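Local coordinates for SusD superfamily protein (Bacteroides thetaiotaomicron VPI-5482, PDB 3HDX), which probably binds polysaccharide at the outer membrane as a SusD-family protein, contributing to carbohydrate metabolism, at residues S86-K91 / K108-Q113; F301-N306 / E419-L424; M389-R394 / I413-E418. All blocks are in the same frame, centred on the assembly; numbering follows the deposited sequence.

Interaction 1 of 3, residues S86-K91 / K108-Q113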
loop_
_atom_site.group_PDB
_atom_site.type_symbol
_atom_site.label_atom_id
_atom_site.label_comp_id
_atom_site.label_asym_id
_atom_site.label_seq_id
_atom_site.Cartn_x
_atom_site.Cartn_y
_atom_site.Cartn_z
ATOM N N SER A 86 8.209 10.027 -16.542
ATOM C CA SER A 86 8.024 10.491 -17.903
ATOM C C SER A 86 9.358 10.921 -18.548
ATOM O O SER A 86 9.632 10.575 -19.709
ATOM C CB SER A 86 7.062 11.665 -17.940
ATOM O OG SER A 86 5.784 11.253 -17.473
ATOM N N VAL A 87 10.176 11.648 -17.781
ATOM C CA VAL A 87 11.509 12.077 -18.274
ATOM C C VAL A 87 12.381 10.852 -18.569
ATOM O O VAL A 87 13.043 10.775 -19.631
ATOM C CB VAL A 87 12.219 13.058 -17.289
ATOM C CG1 VAL A 87 13.670 13.325 -17.754
ATOM C CG2 VAL A 87 11.458 14.368 -17.210
ATOM N N PHE A 88 12.379 9.875 -17.651
ATOM C CA PHE A 88 13.171 8.673 -17.841
ATOM C C PHE A 88 12.768 7.978 -19.157
ATOM O O PHE A 88 13.625 7.603 -19.964
ATOM C CB PHE A 88 13.014 7.714 -16.642
ATOM C CG PHE A 88 13.934 6.526 -16.694
ATOM C CD1 PHE A 88 13.699 5.458 -17.551
ATOM C CD2 PHE A 88 15.081 6.490 -15.893
ATOM C CE1 PHE A 88 14.589 4.412 -17.616
ATOM C CE2 PHE A 88 15.937 5.449 -15.950
ATOM C CZ PHE A 88 15.716 4.424 -16.821
HETATM N N MSE A 89 11.467 7.839 -19.402
HETATM C CA MSE A 89 11.012 7.160 -20.622
HETATM C C MSE A 89 11.376 7.923 -21.889
HETATM O O MSE A 89 11.583 7.293 -22.930
HETATM C CB MSE A 89 9.511 6.921 -20.565
HETATM C CG MSE A 89 9.131 6.000 -19.394
HETATM SE SE MSE A 89 7.260 5.900 -19.028
HETATM C CE MSE A 89 6.715 4.902 -20.504
ATOM N N GLU A 90 11.441 9.260 -21.797
ATOM C CA GLU A 90 11.809 10.091 -22.937
ATOM C C GLU A 90 13.301 10.050 -23.238
ATOM O O GLU A 90 13.693 10.063 -24.434
ATOM C CB GLU A 90 11.379 11.558 -22.688
ATOM C CG GLU A 90 9.869 11.730 -22.660
ATOM C CD GLU A 90 9.372 13.007 -21.990
ATOM O OE1 GLU A 90 10.219 13.907 -21.673
ATOM O OE2 GLU A 90 8.106 13.114 -21.839
ATOM N N LYS A 91 14.112 10.007 -22.171
ATOM C CA LYS A 91 15.567 10.197 -22.308
ATOM C C LYS A 91 16.441 8.946 -22.244
ATOM O O LYS A 91 17.478 8.888 -22.905
ATOM C CB LYS A 91 16.008 11.222 -21.275
ATOM C CG LYS A 91 15.348 12.592 -21.455
ATOM C CD LYS A 91 15.728 13.271 -22.756
ATOM C CE LYS A 91 15.089 14.670 -22.869
ATOM N NZ LYS A 91 15.707 15.491 -23.945
ATOM N N LYS A 108 14.564 -2.023 -21.664
ATOM C CA LYS A 108 13.172 -2.537 -21.563
ATOM C C LYS A 108 12.801 -2.764 -20.092
ATOM O O LYS A 108 11.711 -2.392 -19.664
ATOM C CB LYS A 108 12.971 -3.823 -22.386
ATOM C CG LYS A 108 12.914 -3.583 -23.891
ATOM C CD LYS A 108 12.697 -4.894 -24.678
ATOM C CE LYS A 108 12.537 -4.672 -26.208
ATOM N N TYR A 109 13.725 -3.333 -19.317
ATOM C CA TYR A 109 13.474 -3.543 -17.889
ATOM C C TYR A 109 13.251 -2.209 -17.153
ATOM O O TYR A 109 12.336 -2.073 -16.335
ATOM C CB TYR A 109 14.621 -4.282 -17.199
ATOM C CG TYR A 109 14.767 -5.786 -17.455
ATOM C CD1 TYR A 109 13.725 -6.565 -17.961
ATOM C CD2 TYR A 109 15.923 -6.439 -17.050
ATOM C CE1 TYR A 109 13.853 -7.920 -18.137
ATOM C CE2 TYR A 109 16.065 -7.829 -17.198
ATOM C CZ TYR A 109 15.024 -8.553 -17.742
ATOM O OH TYR A 109 15.145 -9.910 -17.871
ATOM N N ASP A 110 14.125 -1.245 -17.420
ATOM C CA ASP A 110 14.093 0.023 -16.706
ATOM C C ASP A 110 12.821 0.802 -17.042
ATOM O O ASP A 110 12.165 1.356 -16.139
ATOM C CB ASP A 110 15.310 0.914 -17.038
ATOM C CG ASP A 110 16.651 0.340 -16.600
ATOM O OD1 ASP A 110 16.716 -0.756 -15.990
ATOM O OD2 ASP A 110 17.656 1.048 -16.867
ATOM N N ILE A 111 12.485 0.843 -18.322
ATOM C CA ILE A 111 11.275 1.510 -18.814
ATOM C C ILE A 111 10.033 0.879 -18.164
ATOM O O ILE A 111 9.126 1.588 -17.718
ATOM C CB ILE A 111 11.142 1.420 -20.376
ATOM C CG1 ILE A 111 12.252 2.236 -21.088
ATOM C CG2 ILE A 111 9.775 1.874 -20.835
ATOM C CD1 ILE A 111 12.172 3.726 -20.914
ATOM N N ALA A 112 9.992 -0.451 -18.126
ATOM C CA ALA A 112 8.835 -1.143 -17.552
ATOM C C ALA A 112 8.645 -0.782 -16.059
ATOM O O ALA A 112 7.514 -0.578 -15.606
ATOM C CB ALA A 112 8.941 -2.647 -17.781
ATOM N N GLN A 113 9.750 -0.683 -15.318
ATOM C CA GLN A 113 9.700 -0.297 -13.911
ATOM C C GLN A 113 9.163 1.100 -13.734
ATOM O O GLN A 113 8.260 1.297 -12.907
ATOM C CB GLN A 113 11.047 -0.453 -13.239
ATOM C CG GLN A 113 11.479 -1.908 -13.048
ATOM C CD GLN A 113 12.927 -2.015 -12.667
ATOM O OE1 GLN A 113 13.297 -1.875 -11.492
ATOM N NE2 GLN A 113 13.771 -2.300 -13.674
#

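Interaction 2 of 3, residues F301-N306 / E419-L424. With EDO (1,2-ethanediol), chain G.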
loop_
_atom_site.group_PDB
_atom_site.type_symbol
_atom_site.label_atom_id
_atom_site.label_comp_id
_atom_site.label_asym_id
_atom_site.label_seq_id
_atom_site.Cartn_x
_atom_site.Cartn_y
_atom_site.Cartn_z
ATOM N N PHE A 301 -10.065 -6.087 22.170
ATOM C CA PHE A 301 -10.989 -7.150 22.564
ATOM C C PHE A 301 -12.224 -7.209 21.698
ATOM O O PHE A 301 -12.856 -8.253 21.666
ATOM C CB PHE A 301 -11.261 -7.133 24.070
ATOM C CG PHE A 301 -10.031 -7.461 24.877
ATOM C CD1 PHE A 301 -9.435 -8.708 24.766
ATOM C CD2 PHE A 301 -9.478 -6.562 25.768
ATOM C CE1 PHE A 301 -8.300 -9.034 25.512
ATOM C CE2 PHE A 301 -8.325 -6.895 26.518
ATOM C CZ PHE A 301 -7.740 -8.121 26.365
ATOM N N SER A 302 -12.533 -6.126 20.979
ATOM C CA SER A 302 -13.666 -6.099 20.049
ATOM C C SER A 302 -13.262 -6.727 18.706
ATOM O O SER A 302 -14.028 -7.464 18.089
ATOM C CB SER A 302 -14.139 -4.646 19.811
ATOM O OG SER A 302 -14.675 -4.075 20.988
ATOM N N ILE A 303 -12.043 -6.425 18.262
ATOM C CA ILE A 303 -11.526 -6.849 16.947
ATOM C C ILE A 303 -11.038 -8.278 16.919
ATOM O O ILE A 303 -11.323 -9.001 15.961
ATOM C CB ILE A 303 -10.384 -5.903 16.490
ATOM C CG1 ILE A 303 -10.967 -4.481 16.275
ATOM C CG2 ILE A 303 -9.755 -6.428 15.187
ATOM C CD1 ILE A 303 -9.941 -3.385 16.096
ATOM N N PHE A 304 -10.282 -8.657 17.960
ATOM C CA PHE A 304 -9.742 -10.009 18.101
ATOM C C PHE A 304 -10.672 -10.719 19.061
ATOM O O PHE A 304 -10.673 -10.420 20.258
ATOM C CB PHE A 304 -8.314 -9.952 18.623
ATOM C CG PHE A 304 -7.365 -9.289 17.680
ATOM C CD1 PHE A 304 -6.763 -10.028 16.652
ATOM C CD2 PHE A 304 -7.040 -7.933 17.809
ATOM C CE1 PHE A 304 -5.883 -9.455 15.785
ATOM C CE2 PHE A 304 -6.173 -7.335 16.907
ATOM C CZ PHE A 304 -5.554 -8.117 15.903
ATOM N N THR A 305 -11.438 -11.663 18.503
ATOM C CA THR A 305 -12.523 -12.328 19.214
ATOM C C THR A 305 -12.171 -13.709 19.736
ATOM O O THR A 305 -12.981 -14.305 20.441
ATOM C CB THR A 305 -13.751 -12.467 18.283
ATOM O OG1 THR A 305 -13.428 -13.277 17.123
ATOM C CG2 THR A 305 -14.198 -11.044 17.771
ATOM N N ASN A 306 -10.988 -14.195 19.399
ATOM C CA ASN A 306 -10.576 -15.560 19.732
ATOM C C ASN A 306 -9.198 -15.496 20.350
ATOM O O ASN A 306 -8.259 -15.023 19.704
ATOM C CB ASN A 306 -10.593 -16.387 18.427
ATOM C CG ASN A 306 -10.276 -17.853 18.621
ATOM O OD1 ASN A 306 -9.609 -18.251 19.548
ATOM N ND2 ASN A 306 -10.690 -18.660 17.646
ATOM N N GLU A 419 -11.090 -10.173 8.799
ATOM C CA GLU A 419 -9.785 -10.843 8.684
ATOM C C GLU A 419 -8.725 -9.876 8.127
ATOM O O GLU A 419 -7.568 -9.854 8.584
ATOM C CB GLU A 419 -9.865 -12.150 7.896
ATOM C CG GLU A 419 -8.596 -13.035 8.089
ATOM C CD GLU A 419 -8.387 -13.540 9.507
ATOM O OE1 GLU A 419 -9.356 -13.658 10.293
ATOM O OE2 GLU A 419 -7.231 -13.878 9.823
ATOM N N ARG A 420 -9.084 -9.104 7.104
ATOM C CA ARG A 420 -8.172 -8.066 6.618
ATOM C C ARG A 420 -7.823 -7.050 7.733
ATOM O O ARG A 420 -6.692 -6.565 7.838
ATOM C CB ARG A 420 -8.799 -7.329 5.431
ATOM C CG ARG A 420 -8.940 -8.169 4.197
ATOM C CD ARG A 420 -9.481 -7.407 2.972
ATOM N NE ARG A 420 -8.569 -6.339 2.520
ATOM C CZ ARG A 420 -7.530 -6.503 1.711
ATOM N NH1 ARG A 420 -7.275 -7.669 1.095
ATOM N NH2 ARG A 420 -6.767 -5.460 1.443
ATOM N N ARG A 421 -8.841 -6.681 8.506
ATOM C CA ARG A 421 -8.688 -5.718 9.605
ATOM C C ARG A 421 -7.611 -6.218 10.567
ATOM O O ARG A 421 -6.784 -5.447 11.001
ATOM C CB ARG A 421 -10.002 -5.550 10.323
ATOM C CG ARG A 421 -10.081 -4.480 11.408
ATOM C CD ARG A 421 -11.474 -4.516 11.990
ATOM N NE ARG A 421 -11.777 -3.362 12.857
ATOM C CZ ARG A 421 -12.924 -3.207 13.500
ATOM N NH1 ARG A 421 -13.899 -4.104 13.402
ATOM N NH2 ARG A 421 -13.132 -2.094 14.215
ATOM N N ARG A 422 -7.679 -7.503 10.898
ATOM C CA ARG A 422 -6.685 -8.125 11.744
ATOM C C ARG A 422 -5.313 -8.307 11.081
ATOM O O ARG A 422 -4.280 -7.920 11.628
ATOM C CB ARG A 422 -7.209 -9.472 12.273
ATOM C CG ARG A 422 -8.362 -9.333 13.224
ATOM C CD ARG A 422 -8.761 -10.638 13.829
ATOM N NE ARG A 422 -9.486 -11.468 12.884
ATOM C CZ ARG A 422 -10.814 -11.549 12.753
ATOM N NH1 ARG A 422 -11.636 -10.848 13.517
ATOM N NH2 ARG A 422 -11.318 -12.366 11.844
ATOM N N GLU A 423 -5.316 -8.911 9.906
ATOM C CA GLU A 423 -4.076 -9.279 9.251
ATOM C C GLU A 423 -3.251 -8.135 8.765
ATOM O O GLU A 423 -2.039 -8.148 8.944
ATOM C CB GLU A 423 -4.387 -10.239 8.077
ATOM C CG GLU A 423 -3.174 -10.774 7.360
ATOM C CD GLU A 423 -2.213 -11.571 8.265
ATOM O OE1 GLU A 423 -2.686 -12.141 9.267
ATOM O OE2 GLU A 423 -1.000 -11.664 7.897
ATOM N N LEU A 424 -3.910 -7.125 8.217
ATOM C CA LEU A 424 -3.225 -6.015 7.581
ATOM C C LEU A 424 -3.161 -4.764 8.457
ATOM O O LEU A 424 -2.802 -3.663 7.979
ATOM C CB LEU A 424 -3.880 -5.718 6.215
ATOM C CG LEU A 424 -4.009 -6.914 5.248
ATOM C CD1 LEU A 424 -4.883 -6.583 4.019
ATOM C CD2 LEU A 424 -2.619 -7.375 4.798
HETATM C C1 EDO G . -13.741 -17.893 15.371
HETATM O O1 EDO G . -12.325 -17.630 15.255
HETATM C C2 EDO G . -14.129 -18.350 16.766
HETATM O O2 EDO G . -13.799 -17.348 17.740
#

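Interaction 3 of 3, residues M389-R394 / I413-E418. With EDO (1,2-ethanediol), chain G; EDO (1,2-ethanediol), chain E.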
loop_
_atom_site.group_PDB
_atom_site.type_symbol
_atom_site.label_atom_id
_atom_site.label_comp_id
_atom_site.label_asym_id
_atom_site.label_seq_id
_atom_site.Cartn_x
_atom_site.Cartn_y
_atom_site.Cartn_z
HETATM N N MSE A 389 -7.050 -20.140 4.410
HETATM C CA MSE A 389 -5.595 -20.130 4.281
HETATM C C MSE A 389 -4.943 -19.159 5.251
HETATM O O MSE A 389 -3.891 -19.457 5.862
HETATM C CB MSE A 389 -5.140 -19.823 2.862
HETATM C CG MSE A 389 -5.448 -20.878 1.885
HETATM SE SE MSE A 389 -4.895 -20.405 0.102
HETATM C CE MSE A 389 -5.858 -21.841 -0.786
ATOM N N ILE A 390 -5.560 -17.988 5.391
ATOM C CA ILE A 390 -5.050 -16.968 6.294
ATOM C C ILE A 390 -5.362 -17.356 7.749
ATOM O O ILE A 390 -4.459 -17.339 8.607
ATOM C CB ILE A 390 -5.635 -15.594 5.947
ATOM C CG1 ILE A 390 -5.414 -15.274 4.406
ATOM C CG2 ILE A 390 -5.112 -14.579 7.004
ATOM C CD1 ILE A 390 -4.098 -15.530 3.815
ATOM N N ARG A 391 -6.631 -17.728 8.021
ATOM C CA ARG A 391 -7.041 -18.093 9.392
ATOM C C ARG A 391 -6.165 -19.168 10.018
ATOM O O ARG A 391 -5.664 -18.993 11.150
ATOM C CB ARG A 391 -8.470 -18.567 9.391
ATOM C CG ARG A 391 -9.508 -17.468 9.156
ATOM C CD ARG A 391 -10.905 -18.087 9.109
ATOM N NE ARG A 391 -11.216 -18.776 10.358
ATOM C CZ ARG A 391 -11.759 -18.202 11.441
ATOM N NH1 ARG A 391 -12.104 -16.895 11.469
ATOM N NH2 ARG A 391 -11.956 -18.949 12.530
ATOM N N THR A 392 -5.931 -20.235 9.255
ATOM C CA THR A 392 -5.185 -21.390 9.778
ATOM C C THR A 392 -3.684 -21.145 9.932
ATOM O O THR A 392 -2.991 -22.019 10.506
ATOM C CB THR A 392 -5.456 -22.672 8.973
ATOM O OG1 THR A 392 -4.980 -22.498 7.644
ATOM C CG2 THR A 392 -6.964 -23.000 8.970
ATOM N N ASN A 393 -3.145 -20.032 9.378
ATOM C CA ASN A 393 -1.761 -19.640 9.651
ATOM C C ASN A 393 -1.691 -18.604 10.795
ATOM O O ASN A 393 -0.614 -18.059 11.088
ATOM C CB ASN A 393 -1.056 -19.103 8.432
ATOM C CG ASN A 393 0.461 -19.288 8.496
ATOM O OD1 ASN A 393 0.976 -20.303 9.009
ATOM N ND2 ASN A 393 1.186 -18.321 7.953
ATOM N N ARG A 394 -2.833 -18.339 11.436
ATOM C CA ARG A 394 -2.944 -17.379 12.533
ATOM C C ARG A 394 -3.659 -17.958 13.749
ATOM O O ARG A 394 -4.243 -17.217 14.569
ATOM C CB ARG A 394 -3.659 -16.120 12.029
ATOM C CG ARG A 394 -2.930 -15.381 10.904
ATOM C CD ARG A 394 -1.666 -14.761 11.395
ATOM N NE ARG A 394 -0.972 -14.075 10.316
ATOM C CZ ARG A 394 0.145 -14.483 9.701
ATOM N NH1 ARG A 394 0.753 -15.629 9.995
ATOM N NH2 ARG A 394 0.687 -13.713 8.749
ATOM N N ILE A 413 -18.703 -11.863 3.454
ATOM C CA ILE A 413 -17.984 -10.618 3.058
ATOM C C ILE A 413 -17.552 -9.835 4.295
ATOM O O ILE A 413 -16.379 -9.477 4.409
ATOM C CB ILE A 413 -18.825 -9.721 2.112
ATOM C CG1 ILE A 413 -18.974 -10.375 0.749
ATOM C CG2 ILE A 413 -18.206 -8.279 1.993
ATOM C CD1 ILE A 413 -20.118 -9.753 -0.090
ATOM N N ALA A 414 -18.449 -9.678 5.257
ATOM C CA ALA A 414 -18.121 -8.903 6.467
ATOM C C ALA A 414 -16.924 -9.580 7.190
ATOM O O ALA A 414 -15.991 -8.903 7.628
ATOM C CB ALA A 414 -19.345 -8.726 7.384
ATOM N N GLU A 415 -16.949 -10.905 7.280
ATOM C CA GLU A 415 -15.867 -11.632 7.953
ATOM C C GLU A 415 -14.508 -11.548 7.229
ATOM O O GLU A 415 -13.471 -11.410 7.877
ATOM C CB GLU A 415 -16.245 -13.079 8.278
ATOM C CG GLU A 415 -15.193 -13.843 9.061
ATOM C CD GLU A 415 -14.825 -13.224 10.395
ATOM O OE1 GLU A 415 -15.625 -12.441 10.986
ATOM O OE2 GLU A 415 -13.708 -13.533 10.848
ATOM N N ILE A 416 -14.535 -11.597 5.905
ATOM C CA ILE A 416 -13.317 -11.391 5.103
ATOM C C ILE A 416 -12.720 -10.015 5.438
ATOM O O ILE A 416 -11.497 -9.911 5.639
ATOM C CB ILE A 416 -13.578 -11.499 3.600
ATOM C CG1 ILE A 416 -13.955 -12.955 3.224
ATOM C CG2 ILE A 416 -12.341 -11.073 2.780
ATOM C CD1 ILE A 416 -14.601 -13.152 1.889
ATOM N N PHE A 417 -13.574 -8.978 5.514
ATOM C CA PHE A 417 -13.067 -7.654 5.929
ATOM C C PHE A 417 -12.558 -7.604 7.380
ATOM O O PHE A 417 -11.599 -6.902 7.640
ATOM C CB PHE A 417 -14.050 -6.552 5.591
ATOM C CG PHE A 417 -14.006 -6.204 4.152
ATOM C CD1 PHE A 417 -12.962 -5.421 3.659
ATOM C CD2 PHE A 417 -14.955 -6.679 3.252
ATOM C CE1 PHE A 417 -12.893 -5.094 2.303
ATOM C CE2 PHE A 417 -14.874 -6.357 1.926
ATOM C CZ PHE A 417 -13.846 -5.588 1.438
ATOM N N GLU A 418 -13.142 -8.385 8.298
ATOM C CA GLU A 418 -12.594 -8.450 9.660
ATOM C C GLU A 418 -11.245 -9.156 9.654
ATOM O O GLU A 418 -10.375 -8.808 10.432
ATOM C CB GLU A 418 -13.550 -9.165 10.622
ATOM C CG GLU A 418 -14.837 -8.411 10.839
ATOM C CD GLU A 418 -14.657 -6.965 11.305
ATOM O OE1 GLU A 418 -13.851 -6.737 12.205
ATOM O OE2 GLU A 418 -15.350 -6.066 10.751
HETATM C C1 EDO G . -13.741 -17.893 15.371
HETATM O O1 EDO G . -12.325 -17.630 15.255
HETATM C C2 EDO G . -14.129 -18.350 16.766
HETATM O O2 EDO G . -13.799 -17.348 17.740
HETATM C C1 EDO E . -16.442 -3.028 9.817
HETATM O O1 EDO E . -15.087 -3.488 9.989
HETATM C C2 EDO E . -16.956 -2.410 11.092
HETATM O O2 EDO E . -16.138 -1.281 11.404
HETATM O O HOH W 1 -11.730 -14.903 9.518
HETATM O O HOH W 2 -13.579 -14.992 13.179
#

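Interaction 1 of 3, residues S86-K91 / K108-Q113
Phe88 and Asp110 meet across an antiparallel helix pair within the TPR-like helical framework of this SusD-family protein. The axes of segments 86-91 and 108-113 run at 155° to each other and come within 9.7 Å, so side chains must span the gap between them.

Apolar packing supplies the contact. Phe88 carries its ring opposite the backbone N (chi1 -173°), which sends the far rim toward the other helix, where CZ stands 3.5 Å from Asp110 CB. The Ile111 methyl CD1, in one of two modelled conformers, rests 3.6 Å from Met89 CA, over the backbone of the first helix. In that conformer Ile111 CD1 also lies at the edge of the Phe88 ring, 4.1 Å from Phe88 CD1, and beside CG of Met89, a selenomethionine. Trp8 and Leu18 add further packing around the Phe88 ring.

Polar groups look elsewhere. The Asp110 carboxylate is turned 63° from the Phe88 ring, with OD2 in the ring plane at its edge. Buried as it is, it is satisfied by tyrosine hydroxyls: Tyr181 bonds OD1, while Tyr102 and Tyr182 bond OD2. One turn along the same helix, Gln113 NE2 donates to Tyr109 O at 3.0 Å from above the carbonyl plane, on the face opposite that used by Gln113 N.

Interaction 2 of 3, residues F301-N306 / E419-L424
Arg422 NH2 is gripped by two carboxylates, Glu419 OE1 at 2.8 Å and Glu415 OE2, while NH1 of the same guanidinium crosses to the backbone of Ile303. That bond, Arg422 NH1 to Ile303 O, measures 3.1 Å and runs nearly along the C=O axis (172°). Both Ile303 O and Glu419 OE1 lie in the guanidinium plane, at its edge, which fixes the group's rotation. A bend at chi3 (-75°) turns the guanidinium out of line with its methylenes.

Ile303 is the final residue of helix 297-303, and Phe304 leaves helical geometry. The contact thus sets a cationic group from helix 409-423, in the SusD-family region, at a helix C-terminus, where its positive charge would probably interact favourably with the negative end of the helix dipole. Were Arg422 replaced by an alanine, Ile303 O would probably lose this donor, the two carboxylates their shared counter-charge, and Phe304 the methylenes lying against it.

The Arg422 methylenes slide past the Phe304 ring, with Arg422 CD 3.5 Å from Phe304 CD1. Beside them, Ile303 CG1 sits over the centre of the Arg421 guanidinium, 3.6 Å from Arg421 CZ. Salt bridges to Asp45 through NH2 and Glu418 through NH1 hold that flat group against the isoleucine.

Interaction 3 of 3, residues M389-R394 / I413-E418
Arg391 and Glu415 face each other across helices 380-391 and 409-423, and their direct link is a long salt bridge, Arg391 NH1 standing 3.8 Å from Glu415 OE2. The conformations explain how they meet. Arg391 bends at chi3 (60°), setting its guanidinium at an angle to its own methylenes. Glu415 leaves its helix with CG opposite the backbone N, then folds at chi2 (59°). The two side chains cross at about a right angle, and their flat ends are turned 66° apart, so the carboxylate does not pair with the guanidinium in the familiar coplanar, two-bond manner.

Two waters bridge the separation. Water 1 accepts from Arg391 NH1 at 2.8 Å and donates to Glu415 OE2 at 2.7 Å; water 2 repeats the link, 3.0 Å from Arg391 NH1 and 2.8 Å from Glu415 OE2. Both waters lie in the guanidinium plane, at its edge. Arg391 NE also bonds Arg397 O, and Arg391 NH2 donates to O1 of an ethanediol at 3.0 Å. The strongest partner of Glu415 is Arg422, which also bonds OE2. A type I turn runs from Arg391 to Arg394.

With OE2 shared between Arg422 and two donating waters, the attraction of Arg391 for Glu415 is probably transmitted mainly through solvent, and these two segments are joined by a water-bridged ion pair with little apolar packing.

Following the chain from the N terminus, interaction 1 comes first: it closes a short loop containing helix 93-98 and ties helix 76-91 to helix 104-129. Much later, segment 301-306 opens interaction 2, whose loop ends only at segment 419-424. Interaction 3 falls wholly within that span, bringing helix 380-391 against helix 409-423, the element both contacts share. Their centres lie 9 Å apart, and salt bridges run between them: Glu423 to Arg394, and Arg422 to Glu415. One ethanediol, bonded by Asn306 and Arg391, touches both. Interaction 1 stands on the opposite side of the chain's centre, its centre about 41 Å from that of interaction 2.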